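Local coordinates for protein PrgX (Enterococcus faecalis, PDB 2AWI) that serves as the receptor for the peptide sex pheromone cCF10 and as a repressor, probably DNA-binding, in the regulation of conjugation, at residues E74-K79 with Q108-I112; C153-S157 with T189-V193; I172-P177 with Y212-Q216. The protein carries 1 engineered substitution. All coordinates share one frame; numbering follows the deposited sequence.

Contact 1 of 3, residues E74-K79 with Q108-I112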
ATOM      1  N   GLU A  74     -41.638  -0.105 -33.535  1.00 67.88           N
ATOM      2  CA  GLU A  74     -41.794   1.319 -33.254  1.00 66.77           C
ATOM      3  C   GLU A  74     -41.212   1.773 -31.915  1.00 65.13           C
ATOM      4  O   GLU A  74     -40.620   2.850 -31.826  1.00 65.54           O
ATOM      5  CB  GLU A  74     -43.276   1.689 -33.320  1.00 94.82           C
ATOM      6  CG  GLU A  74     -43.539   3.176 -33.477  1.00 94.82           C
ATOM      7  CD  GLU A  74     -43.067   3.714 -34.818  1.00 94.82           C
ATOM      8  OE1 GLU A  74     -43.198   4.937 -35.045  1.00 94.82           O
ATOM      9  OE2 GLU A  74     -42.568   2.917 -35.643  1.00 94.82           O
ATOM     10  N   THR A  75     -41.383   0.959 -30.877  1.00 52.78           N
ATOM     11  CA  THR A  75     -40.869   1.305 -29.556  1.00 48.90           C
ATOM     12  C   THR A  75     -39.342   1.261 -29.499  1.00 48.76           C
ATOM     13  O   THR A  75     -38.715   2.034 -28.765  1.00 46.06           O
ATOM     14  CB  THR A  75     -41.451   0.372 -28.473  1.00 42.13           C
ATOM     15  OG1 THR A  75     -42.859   0.605 -28.355  1.00 38.39           O
ATOM     16  CG2 THR A  75     -40.790   0.631 -27.126  1.00 38.45           C
ATOM     17  N   GLY A  76     -38.746   0.352 -30.265  1.00 45.42           N
ATOM     18  CA  GLY A  76     -37.298   0.260 -30.286  1.00 45.44           C
ATOM     19  C   GLY A  76     -36.741   1.464 -31.023  1.00 46.97           C
ATOM     20  O   GLY A  76     -35.755   2.071 -30.598  1.00 45.78           O
ATOM     21  N   LYS A  77     -37.382   1.813 -32.134  1.00 60.23           N
ATOM     22  CA  LYS A  77     -36.960   2.957 -32.927  1.00 62.63           C
ATOM     23  C   LYS A  77     -36.914   4.190 -32.027  1.00 61.03           C
ATOM     24  O   LYS A  77     -35.924   4.923 -32.011  1.00 61.10           O
ATOM     25  CB  LYS A  77     -37.946   3.199 -34.073  1.00 89.02           C
ATOM     26  CG  LYS A  77     -38.156   2.001 -34.983  1.00 89.02           C
ATOM     27  CD  LYS A  77     -39.334   2.227 -35.927  1.00 89.02           C
ATOM     28  CE  LYS A  77     -39.647   0.974 -36.741  1.00 89.02           C
ATOM     29  NZ  LYS A  77     -40.896   1.105 -37.551  1.00 89.02           N
ATOM     30  N   GLU A  78     -37.993   4.396 -31.273  1.00 59.75           N
ATOM     31  CA  GLU A  78     -38.114   5.534 -30.362  1.00 59.36           C
ATOM     32  C   GLU A  78     -37.054   5.541 -29.269  1.00 60.02           C
ATOM     33  O   GLU A  78     -36.353   6.536 -29.089  1.00 61.08           O
ATOM     34  CB  GLU A  78     -39.506   5.545 -29.720  1.00 53.00           C
ATOM     35  CG  GLU A  78     -40.649   5.761 -30.704  1.00 50.91           C
ATOM     36  CD  GLU A  78     -40.708   7.182 -31.230  1.00 51.43           C
ATOM     37  OE1 GLU A  78     -39.751   7.948 -30.990  1.00 58.75           O
ATOM     38  OE2 GLU A  78     -41.709   7.536 -31.887  1.00 45.60           O
ATOM     39  N   LYS A  79     -36.935   4.437 -28.536  1.00 59.09           N
ATOM     40  CA  LYS A  79     -35.953   4.356 -27.457  1.00 60.60           C
ATOM     41  C   LYS A  79     -34.545   4.567 -28.005  1.00 60.04           C
ATOM     42  O   LYS A  79     -33.656   5.042 -27.298  1.00 60.45           O
ATOM     43  CB  LYS A  79     -36.050   3.002 -26.738  1.00 52.81           C
ATOM     44  CG  LYS A  79     -35.268   2.937 -25.422  1.00 56.72           C
ATOM     45  CD  LYS A  79     -35.536   1.638 -24.652  1.00 55.33           C
ATOM     46  CE  LYS A  79     -36.875   1.656 -23.911  1.00 64.07           C
ATOM     47  NZ  LYS A  79     -36.841   2.467 -22.656  1.00 62.78           N
ATOM     48  N   GLN A 108     -43.248   1.139 -21.616  1.00 35.50           N
ATOM     49  CA  GLN A 108     -42.078   1.419 -22.441  1.00 35.63           C
ATOM     50  C   GLN A 108     -42.080   2.895 -22.821  1.00 36.41           C
ATOM     51  O   GLN A 108     -41.119   3.610 -22.554  1.00 37.58           O
ATOM     52  CB  GLN A 108     -42.084   0.542 -23.696  1.00 30.83           C
ATOM     53  CG  GLN A 108     -41.792  -0.922 -23.410  1.00 33.14           C
ATOM     54  CD  GLN A 108     -40.346  -1.155 -22.996  1.00 42.67           C
ATOM     55  OE1 GLN A 108     -40.028  -2.144 -22.332  1.00 46.21           O
ATOM     56  NE2 GLN A 108     -39.460  -0.249 -23.399  1.00 45.38           N
ATOM     57  N   TYR A 109     -43.166   3.356 -23.436  1.00 42.23           N
ATOM     58  CA  TYR A 109     -43.268   4.761 -23.823  1.00 40.98           C
ATOM     59  C   TYR A 109     -43.077   5.691 -22.633  1.00 38.67           C
ATOM     60  O   TYR A 109     -42.521   6.781 -22.773  1.00 37.20           O
ATOM     61  CB  TYR A 109     -44.616   5.043 -24.496  1.00 44.15           C
ATOM     62  CG  TYR A 109     -44.614   4.727 -25.975  1.00 45.16           C
ATOM     63  CD1 TYR A 109     -43.838   5.472 -26.862  1.00 47.92           C
ATOM     64  CD2 TYR A 109     -45.348   3.655 -26.481  1.00 39.06           C
ATOM     65  CE1 TYR A 109     -43.787   5.155 -28.218  1.00 53.30           C
ATOM     66  CE2 TYR A 109     -45.305   3.328 -27.836  1.00 46.18           C
ATOM     67  CZ  TYR A 109     -44.520   4.080 -28.696  1.00 49.32           C
ATOM     68  OH  TYR A 109     -44.456   3.746 -30.028  1.00 52.77           O
ATOM     69  N   PHE A 110     -43.530   5.278 -21.455  1.00 32.33           N
ATOM     70  CA  PHE A 110     -43.331   6.139 -20.302  1.00 31.56           C
ATOM     71  C   PHE A 110     -41.835   6.245 -20.066  1.00 31.78           C
ATOM     72  O   PHE A 110     -41.307   7.335 -19.852  1.00 32.68           O
ATOM     73  CB  PHE A 110     -44.006   5.579 -19.050  1.00 33.74           C
ATOM     74  CG  PHE A 110     -44.005   6.541 -17.897  1.00 35.63           C
ATOM     75  CD1 PHE A 110     -44.600   7.793 -18.030  1.00 32.31           C
ATOM     76  CD2 PHE A 110     -43.388   6.213 -16.695  1.00 31.37           C
ATOM     77  CE1 PHE A 110     -44.579   8.707 -16.981  1.00 30.68           C
ATOM     78  CE2 PHE A 110     -43.360   7.122 -15.637  1.00 36.33           C
ATOM     79  CZ  PHE A 110     -43.957   8.371 -15.781  1.00 32.15           C
ATOM     80  N   SER A 111     -41.157   5.102 -20.116  1.00 31.38           N
ATOM     81  CA  SER A 111     -39.715   5.053 -19.917  1.00 32.33           C
ATOM     82  C   SER A 111     -39.005   5.945 -20.938  1.00 34.03           C
ATOM     83  O   SER A 111     -38.060   6.653 -20.602  1.00 35.19           O
ATOM     84  CB  SER A 111     -39.215   3.610 -20.038  1.00 29.33           C
ATOM     85  OG  SER A 111     -37.851   3.515 -19.663  1.00 30.12           O
ATOM     86  N   ILE A 112     -39.466   5.916 -22.183  1.00 34.99           N
ATOM     87  CA  ILE A 112     -38.864   6.745 -23.221  1.00 36.55           C
ATOM     88  C   ILE A 112     -39.106   8.215 -22.878  1.00 37.03           C
ATOM     89  O   ILE A 112     -38.204   9.051 -22.980  1.00 35.81           O
ATOM     90  CB  ILE A 112     -39.475   6.434 -24.601  1.00 36.16           C
ATOM     91  CG1 ILE A 112     -39.101   5.012 -25.023  1.00 34.93           C
ATOM     92  CG2 ILE A 112     -38.981   7.433 -25.622  1.00 32.70           C
ATOM     93  CD1 ILE A 112     -39.800   4.550 -26.287  1.00 39.20           C
TER

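Contact 2 of 3, residues C153-S157 with T189-V193. Engineered in segment 153-157: C153 (natural residue Tyr).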
ATOM      1  N   CYS A 153     -38.743  -1.465 -13.035  1.00 32.72           N
ATOM      2  CA  CYS A 153     -37.494  -1.109 -12.380  1.00 31.52           C
ATOM      3  C   CYS A 153     -36.672  -0.172 -13.266  1.00 30.41           C
ATOM      4  O   CYS A 153     -35.842   0.583 -12.775  1.00 30.33           O
ATOM      5  CB  CYS A 153     -36.704  -2.368 -12.023  1.00 34.86           C
ATOM      6  SG  CYS A 153     -37.411  -3.240 -10.591  1.00 35.95           S
ATOM      7  N   GLU A 154     -36.916  -0.204 -14.571  1.00 36.82           N
ATOM      8  CA  GLU A 154     -36.200   0.686 -15.477  1.00 37.59           C
ATOM      9  C   GLU A 154     -36.797   2.075 -15.256  1.00 36.74           C
ATOM     10  O   GLU A 154     -36.075   3.063 -15.123  1.00 39.56           O
ATOM     11  CB  GLU A 154     -36.392   0.251 -16.935  1.00 34.82           C
ATOM     12  CG  GLU A 154     -35.522   1.008 -17.929  1.00 40.81           C
ATOM     13  CD  GLU A 154     -35.774   0.590 -19.371  1.00 43.94           C
ATOM     14  OE1 GLU A 154     -35.715  -0.631 -19.666  1.00 43.39           O
ATOM     15  OE2 GLU A 154     -36.028   1.482 -20.214  1.00 53.82           O
ATOM     16  N   ILE A 155     -38.125   2.135 -15.213  1.00 30.82           N
ATOM     17  CA  ILE A 155     -38.838   3.390 -14.983  1.00 29.04           C
ATOM     18  C   ILE A 155     -38.377   4.028 -13.669  1.00 29.70           C
ATOM     19  O   ILE A 155     -38.056   5.213 -13.618  1.00 28.52           O
ATOM     20  CB  ILE A 155     -40.370   3.147 -14.935  1.00 31.48           C
ATOM     21  CG1 ILE A 155     -40.905   2.998 -16.364  1.00 27.33           C
ATOM     22  CG2 ILE A 155     -41.063   4.273 -14.183  1.00 32.39           C
ATOM     23  CD1 ILE A 155     -42.374   2.627 -16.453  1.00 27.57           C
ATOM     24  N   VAL A 156     -38.334   3.232 -12.608  1.00 32.13           N
ATOM     25  CA  VAL A 156     -37.903   3.745 -11.312  1.00 33.24           C
ATOM     26  C   VAL A 156     -36.518   4.377 -11.386  1.00 32.88           C
ATOM     27  O   VAL A 156     -36.260   5.407 -10.767  1.00 31.82           O
ATOM     28  CB  VAL A 156     -37.894   2.631 -10.257  1.00 30.76           C
ATOM     29  CG1 VAL A 156     -36.745   2.837  -9.286  1.00 34.80           C
ATOM     30  CG2 VAL A 156     -39.213   2.648  -9.502  1.00 30.65           C
ATOM     31  N   SER A 157     -35.628   3.739 -12.137  1.00 31.64           N
ATOM     32  CA  SER A 157     -34.268   4.228 -12.304  1.00 31.89           C
ATOM     33  C   SER A 157     -34.279   5.561 -13.046  1.00 31.09           C
ATOM     34  O   SER A 157     -33.546   6.487 -12.698  1.00 32.43           O
ATOM     35  CB  SER A 157     -33.451   3.203 -13.089  1.00 27.99           C
ATOM     36  OG  SER A 157     -32.127   3.665 -13.298  1.00 29.95           O
ATOM     37  N   THR A 189     -31.510  -4.983 -14.752  1.00 27.86           N
ATOM     38  CA  THR A 189     -32.447  -3.909 -14.482  1.00 29.86           C
ATOM     39  C   THR A 189     -32.842  -3.764 -13.012  1.00 31.85           C
ATOM     40  O   THR A 189     -32.906  -2.654 -12.489  1.00 34.64           O
ATOM     41  CB  THR A 189     -33.702  -4.106 -15.315  1.00 31.85           C
ATOM     42  OG1 THR A 189     -33.324  -4.272 -16.688  1.00 30.13           O
ATOM     43  CG2 THR A 189     -34.621  -2.901 -15.182  1.00 34.68           C
ATOM     44  N   ILE A 190     -33.107  -4.878 -12.344  1.00 28.34           N
ATOM     45  CA  ILE A 190     -33.490  -4.816 -10.947  1.00 28.28           C
ATOM     46  C   ILE A 190     -32.304  -4.396 -10.081  1.00 29.62           C
ATOM     47  O   ILE A 190     -32.490  -3.911  -8.965  1.00 26.15           O
ATOM     48  CB  ILE A 190     -34.030  -6.170 -10.463  1.00 26.25           C
ATOM     49  CG1 ILE A 190     -32.922  -7.221 -10.508  1.00 29.65           C
ATOM     50  CG2 ILE A 190     -35.198  -6.603 -11.350  1.00 25.13           C
ATOM     51  CD1 ILE A 190     -33.350  -8.566  -9.993  1.00 26.64           C
ATOM     52  N   GLN A 191     -31.090  -4.578 -10.609  1.00 23.89           N
ATOM     53  CA  GLN A 191     -29.866  -4.218  -9.896  1.00 25.10           C
ATOM     54  C   GLN A 191     -29.509  -2.749 -10.069  1.00 26.48           C
ATOM     55  O   GLN A 191     -29.025  -2.107  -9.141  1.00 27.94           O
ATOM     56  CB  GLN A 191     -28.692  -5.065 -10.387  1.00 24.65           C
ATOM     57  CG  GLN A 191     -28.502  -6.379  -9.655  1.00 21.34           C
ATOM     58  CD  GLN A 191     -27.523  -7.300 -10.362  1.00 29.31           C
ATOM     59  OE1 GLN A 191     -27.890  -8.016 -11.293  1.00 34.63           O
ATOM     60  NE2 GLN A 191     -26.267  -7.273  -9.933  1.00 22.17           N
ATOM     61  N   THR A 192     -29.743  -2.223 -11.266  1.00 24.79           N
ATOM     62  CA  THR A 192     -29.429  -0.832 -11.563  1.00 24.02           C
ATOM     63  C   THR A 192     -30.125   0.109 -10.586  1.00 24.45           C
ATOM     64  O   THR A 192     -29.529   1.078 -10.115  1.00 26.10           O
ATOM     65  CB  THR A 192     -29.844  -0.472 -13.006  1.00 25.25           C
ATOM     66  OG1 THR A 192     -29.194  -1.363 -13.922  1.00 23.11           O
ATOM     67  CG2 THR A 192     -29.443   0.964 -13.345  1.00 19.72           C
ATOM     68  N   VAL A 193     -31.386  -0.194 -10.289  1.00 25.35           N
ATOM     69  CA  VAL A 193     -32.191   0.602  -9.373  1.00 26.32           C
ATOM     70  C   VAL A 193     -31.502   0.738  -8.034  1.00 26.71           C
ATOM     71  O   VAL A 193     -31.310   1.839  -7.535  1.00 27.53           O
ATOM     72  CB  VAL A 193     -33.575  -0.045  -9.104  1.00 32.37           C
ATOM     73  CG1 VAL A 193     -34.330   0.779  -8.074  1.00 37.15           C
ATOM     74  CG2 VAL A 193     -34.369  -0.153 -10.387  1.00 29.89           C
TER

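Contact 3 of 3, residues I172-P177 with Y212-Q216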
ATOM      1  N   ILE A 172     -40.433   2.796  -5.257  1.00 42.28           N
ATOM      2  CA  ILE A 172     -39.471   1.705  -5.358  1.00 41.34           C
ATOM      3  C   ILE A 172     -39.702   0.578  -4.355  1.00 40.71           C
ATOM      4  O   ILE A 172     -39.720  -0.595  -4.720  1.00 41.59           O
ATOM      5  CB  ILE A 172     -38.030   2.215  -5.157  1.00 29.51           C
ATOM      6  CG1 ILE A 172     -37.704   3.296  -6.196  1.00 28.61           C
ATOM      7  CG2 ILE A 172     -37.058   1.057  -5.266  1.00 26.54           C
ATOM      8  CD1 ILE A 172     -36.276   3.820  -6.132  1.00 29.48           C
ATOM      9  N   LYS A 173     -39.870   0.947  -3.092  1.00 42.62           N
ATOM     10  CA  LYS A 173     -40.068  -0.009  -2.006  1.00 43.96           C
ATOM     11  C   LYS A 173     -40.998  -1.187  -2.319  1.00 45.09           C
ATOM     12  O   LYS A 173     -40.662  -2.338  -2.030  1.00 47.15           O
ATOM     13  CB  LYS A 173     -40.583   0.724  -0.766  1.00 37.14           C
ATOM     14  CG  LYS A 173     -39.776   1.949  -0.373  1.00 40.49           C
ATOM     15  CD  LYS A 173     -38.570   1.615   0.490  1.00 48.73           C
ATOM     16  CE  LYS A 173     -37.921   2.892   1.006  1.00 51.93           C
ATOM     17  NZ  LYS A 173     -36.932   2.619   2.082  1.00 59.14           N
ATOM     18  N   PRO A 174     -42.181  -0.916  -2.897  1.00 35.80           N
ATOM     19  CA  PRO A 174     -43.121  -1.998  -3.221  1.00 36.12           C
ATOM     20  C   PRO A 174     -42.639  -2.989  -4.280  1.00 36.11           C
ATOM     21  O   PRO A 174     -43.245  -4.046  -4.481  1.00 34.39           O
ATOM     22  CB  PRO A 174     -44.379  -1.245  -3.654  1.00 35.43           C
ATOM     23  CG  PRO A 174     -43.844   0.023  -4.210  1.00 35.68           C
ATOM     24  CD  PRO A 174     -42.771   0.394  -3.218  1.00 37.02           C
HETATM   25  N   MSE A 175     -41.547  -2.650  -4.956  1.00 41.22           N
HETATM   26  CA  MSE A 175     -41.011  -3.526  -5.983  1.00 40.63           C
HETATM   27  C   MSE A 175     -40.022  -4.516  -5.401  1.00 38.90           C
HETATM   28  O   MSE A 175     -39.681  -5.504  -6.042  1.00 39.53           O
HETATM   29  CB  MSE A 175     -40.343  -2.702  -7.078  1.00 33.14           C
HETATM   30  CG  MSE A 175     -41.324  -1.841  -7.838  1.00 36.46           C
HETATM   31 SE   MSE A 175     -40.486  -0.845  -9.237  1.00 44.34          SE
HETATM   32  CE  MSE A 175     -42.015   0.191  -9.829  1.00 36.12           C
ATOM     33  N   TYR A 176     -39.571  -4.257  -4.180  1.00 44.87           N
ATOM     34  CA  TYR A 176     -38.620  -5.140  -3.525  1.00 42.94           C
ATOM     35  C   TYR A 176     -39.170  -5.703  -2.215  1.00 42.95           C
ATOM     36  O   TYR A 176     -40.117  -5.159  -1.641  1.00 42.75           O
ATOM     37  CB  TYR A 176     -37.304  -4.391  -3.265  1.00 31.08           C
ATOM     38  CG  TYR A 176     -36.579  -4.018  -4.538  1.00 29.24           C
ATOM     39  CD1 TYR A 176     -36.997  -2.933  -5.301  1.00 26.48           C
ATOM     40  CD2 TYR A 176     -35.541  -4.812  -5.032  1.00 23.05           C
ATOM     41  CE1 TYR A 176     -36.413  -2.652  -6.533  1.00 27.57           C
ATOM     42  CE2 TYR A 176     -34.948  -4.541  -6.261  1.00 26.09           C
ATOM     43  CZ  TYR A 176     -35.393  -3.466  -7.012  1.00 26.20           C
ATOM     44  OH  TYR A 176     -34.878  -3.235  -8.266  1.00 24.53           O
ATOM     45  N   PRO A 177     -38.585  -6.807  -1.729  1.00 33.48           N
ATOM     46  CA  PRO A 177     -37.451  -7.531  -2.314  1.00 31.27           C
ATOM     47  C   PRO A 177     -37.805  -8.374  -3.535  1.00 31.44           C
ATOM     48  O   PRO A 177     -38.969  -8.681  -3.777  1.00 32.87           O
ATOM     49  CB  PRO A 177     -36.966  -8.393  -1.157  1.00 40.53           C
ATOM     50  CG  PRO A 177     -38.242  -8.733  -0.466  1.00 44.64           C
ATOM     51  CD  PRO A 177     -38.962  -7.400  -0.434  1.00 38.96           C
ATOM     52  N   TYR A 212     -31.125   0.049   3.600  1.00 38.07           N
ATOM     53  CA  TYR A 212     -32.242  -0.611   2.955  1.00 36.78           C
ATOM     54  C   TYR A 212     -31.754  -1.224   1.647  1.00 36.31           C
ATOM     55  O   TYR A 212     -31.851  -2.433   1.441  1.00 37.26           O
ATOM     56  CB  TYR A 212     -33.377   0.389   2.674  1.00 31.64           C
ATOM     57  CG  TYR A 212     -34.465  -0.175   1.786  1.00 29.64           C
ATOM     58  CD1 TYR A 212     -35.335  -1.163   2.252  1.00 27.29           C
ATOM     59  CD2 TYR A 212     -34.581   0.228   0.456  1.00 30.05           C
ATOM     60  CE1 TYR A 212     -36.292  -1.740   1.407  1.00 25.66           C
ATOM     61  CE2 TYR A 212     -35.530  -0.341  -0.395  1.00 25.16           C
ATOM     62  CZ  TYR A 212     -36.378  -1.325   0.085  1.00 30.07           C
ATOM     63  OH  TYR A 212     -37.292  -1.917  -0.765  1.00 34.97           O
ATOM     64  N   TYR A 213     -31.220  -0.376   0.771  1.00 35.52           N
ATOM     65  CA  TYR A 213     -30.735  -0.814  -0.529  1.00 37.07           C
ATOM     66  C   TYR A 213     -29.584  -1.814  -0.456  1.00 37.09           C
ATOM     67  O   TYR A 213     -29.546  -2.775  -1.222  1.00 36.39           O
ATOM     68  CB  TYR A 213     -30.352   0.408  -1.357  1.00 31.01           C
ATOM     69  CG  TYR A 213     -31.550   1.281  -1.657  1.00 30.24           C
ATOM     70  CD1 TYR A 213     -32.611   0.799  -2.422  1.00 33.96           C
ATOM     71  CD2 TYR A 213     -31.636   2.583  -1.155  1.00 33.10           C
ATOM     72  CE1 TYR A 213     -33.732   1.587  -2.683  1.00 31.59           C
ATOM     73  CE2 TYR A 213     -32.750   3.380  -1.410  1.00 34.21           C
ATOM     74  CZ  TYR A 213     -33.793   2.875  -2.176  1.00 35.85           C
ATOM     75  OH  TYR A 213     -34.891   3.660  -2.444  1.00 33.92           O
ATOM     76  N   ILE A 214     -28.652  -1.599   0.466  1.00 38.69           N
ATOM     77  CA  ILE A 214     -27.541  -2.519   0.623  1.00 37.61           C
ATOM     78  C   ILE A 214     -28.116  -3.895   0.948  1.00 39.53           C
ATOM     79  O   ILE A 214     -27.608  -4.918   0.489  1.00 41.11           O
ATOM     80  CB  ILE A 214     -26.598  -2.064   1.758  1.00 26.42           C
ATOM     81  CG1 ILE A 214     -25.829  -0.815   1.310  1.00 22.82           C
ATOM     82  CG2 ILE A 214     -25.645  -3.200   2.152  1.00 22.63           C
ATOM     83  CD1 ILE A 214     -24.787  -0.334   2.310  1.00 27.87           C
ATOM     84  N   ASN A 215     -29.186  -3.915   1.737  1.00 34.66           N
ATOM     85  CA  ASN A 215     -29.834  -5.167   2.108  1.00 34.82           C
ATOM     86  C   ASN A 215     -30.545  -5.789   0.909  1.00 32.48           C
ATOM     87  O   ASN A 215     -30.452  -6.996   0.682  1.00 34.77           O
ATOM     88  CB  ASN A 215     -30.842  -4.936   3.238  1.00 77.36           C
ATOM     89  CG  ASN A 215     -30.175  -4.637   4.569  1.00 81.50           C
ATOM     90  OD1 ASN A 215     -30.844  -4.323   5.554  1.00 87.52           O
ATOM     91  ND2 ASN A 215     -28.852  -4.742   4.607  1.00 85.43           N
ATOM     92  N   GLN A 216     -31.265  -4.971   0.146  1.00 32.50           N
ATOM     93  CA  GLN A 216     -31.965  -5.482  -1.027  1.00 33.39           C
ATOM     94  C   GLN A 216     -30.966  -6.108  -2.007  1.00 35.15           C
ATOM     95  O   GLN A 216     -31.187  -7.203  -2.527  1.00 33.10           O
ATOM     96  CB  GLN A 216     -32.746  -4.365  -1.730  1.00 31.60           C
ATOM     97  CG  GLN A 216     -33.949  -3.847  -0.952  1.00 31.23           C
ATOM     98  CD  GLN A 216     -34.775  -4.961  -0.322  1.00 32.10           C
ATOM     99  OE1 GLN A 216     -35.155  -5.929  -0.983  1.00 31.48           O
ATOM    100  NE2 GLN A 216     -35.058  -4.823   0.968  1.00 31.23           N
TER

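Contact 1 of 3, residues E74-K79 with Q108-I112
I112 meets the other helix mainly through its outermost carbon, CD1. Its CG1 stands anti to the carbonyl carbon (chi1 -66°) and the chain then runs on extended, which brings CD1 up against the E78-K79 part of the facing helix. CD1 lies 3.6 Å from E78 CB and equally close to the backbone N of K79; on the T75 side it reaches the methyl CG2 at 4.1 Å. I112 thus sets an apolar tip against that turn.

K79 crosses I112 obliquely, its CB 4.0 Å from I112 CG1. Further out the lysine chain bends twice, at chi3 (-78°) and again at chi4, so that the ammonium group turns back over the second helix and NZ comes to 3.3 Å from S111 OG. The principal partner of that charge is E154 on helix 150-159, with which it forms a salt bridge; S111 OG is hydrogen-bonded to N158 and E154.

Y109 supplies the other flank. E78 CG approaches its ring obliquely, 4.0 Å from CE1, while T75 OG1 lies 3.7 Å from CE2. The phenol oxygen OH comes within 3.6 Å of E74 CG, an approach only loosely defined because E74 is poorly ordered. The polar ends find partners beyond the two segments: T75 OG1 is hydrogen-bonded to E52 of the second subunit, and the E78 carboxylate forms a salt bridge with R98. The T75 methyl turns instead to Q108, its CG2 packing on the CB there.

The short axes run nearly parallel, 12° apart, with helix 92-102 intervening in sequence. Such side-by-side packing of helices once removed along the chain is consistent with the TPR-like helical array to which helix 107-122 belongs.

Contact 2 of 3, residues C153-S157 with T189-V193
V193 has CG1 anti to its backbone N (chi1 176°), a setting that spreads its two methyls over separate partners on helix 150-159. CG1 goes to V156, CG2 to C153. The companion torsion is that of T189, whose CG2 also stands anti to the backbone N and is thereby presented to the first turn of the facing segment, with OG1 left on the side of its own helix, bonded to D185 O.

The valine pair, which crosses at about a right angle, is tight: V156 CG1 and V193 CG1 are 3.4 Å apart, the one unusually close carbon pair of the contact. V156 itself has chi1 at 145°, away from a staggered value, consistent with some strain at this point. C153, an engineered cysteine in place of the natural tyrosine, packs with CB 3.6 Å from V193 CG2 and 3.8 Å from T189 CG2. Its sulfur passes on to I190, SG to CG2 4.1 Å.

T189 CG2 also lies 3.6 Å from the backbone N of E154, against whose CB it packs. At the other end S157 OG touches T192 CG2 at 3.8 Å; the T192 hydroxyl is hydrogen-bonded to Y232 and to L188 O. No hydrogen bond crosses the interface, so its cohesion is apolar.

The short axes approach to 8.4 Å and cross at 27° in the parallel sense. Helix 165-172 lies between them in sequence, and its I172 packs on both valines. Slightly inclined parallel helices linked through an intervening one are typical of TPR-like helical repeats, consistent with the TPR-type C-terminal region of the receptor, in which both helices lie.

Contact 3 of 3, residues I172-P177 with Y212-Q216
The Y212 ring is filled on both faces. K173 lies over one, Q216 CG of its own helix over the opposite one, and CE1 of the neighbouring Y213 sits at its edge, in plane. On the lysine face the geometry supports two interactions: a cation-pi contact, NZ 3.9 Å from the ring centroid and 18° off the normal, and a CH-pi contact from CD at 4.0 Å. A bend at chi2 (-85°) lays the K173 chain along the ring instead of past it. The same ammonium group forms a salt bridge with E209, one turn earlier on the tyrosine's helix, which would steady it over the ring.

Y213 carries Y212 CD2 over one face, 3.4 Å above its plane and offset toward the rim, and receives I172 at its edge, near the ring plane, with I172 CG2 4.2 Å from CE1. Beyond, Y212 OH reaches Y176 CB at 3.5 Å, and Q216 OE1 is equally far from that carbon. The peptide bond between Y176 and P177 is cis.

The Y176 ring leads away from helix 207-220, and its OH hydrogen-bonds I190 O. The segment 172-177, leaving helix 165-172 through a short 3-10 turn, thus lies between helices 150-159, 184-203 and 207-220: M175 packs on the first, Y176 on the first two, while K173 and P177 face the third.

From the N terminus, contact 1 comes first, bringing helix 107-122 back beside helix 74-87 and closing a loop that holds helix 92-102. It is complete before contact 2 opens. Contacts 2 and 3 cross, since their segments alternate along the chain: contact 2 spans helix 165-172 and the turn after it, and contact 3 spans helix 184-203, part of which belongs to contact 2. Adjacent contacts touch directly. Between 1 and 2, E154 and the packing of F110 on I155 make the join; between 2 and 3 it is made by Y176 on I190 and V193, and by I172 on V156. Contacts 1 and 3 stay about 9 Å apart at their nearest atoms, so contact 2 bridges them.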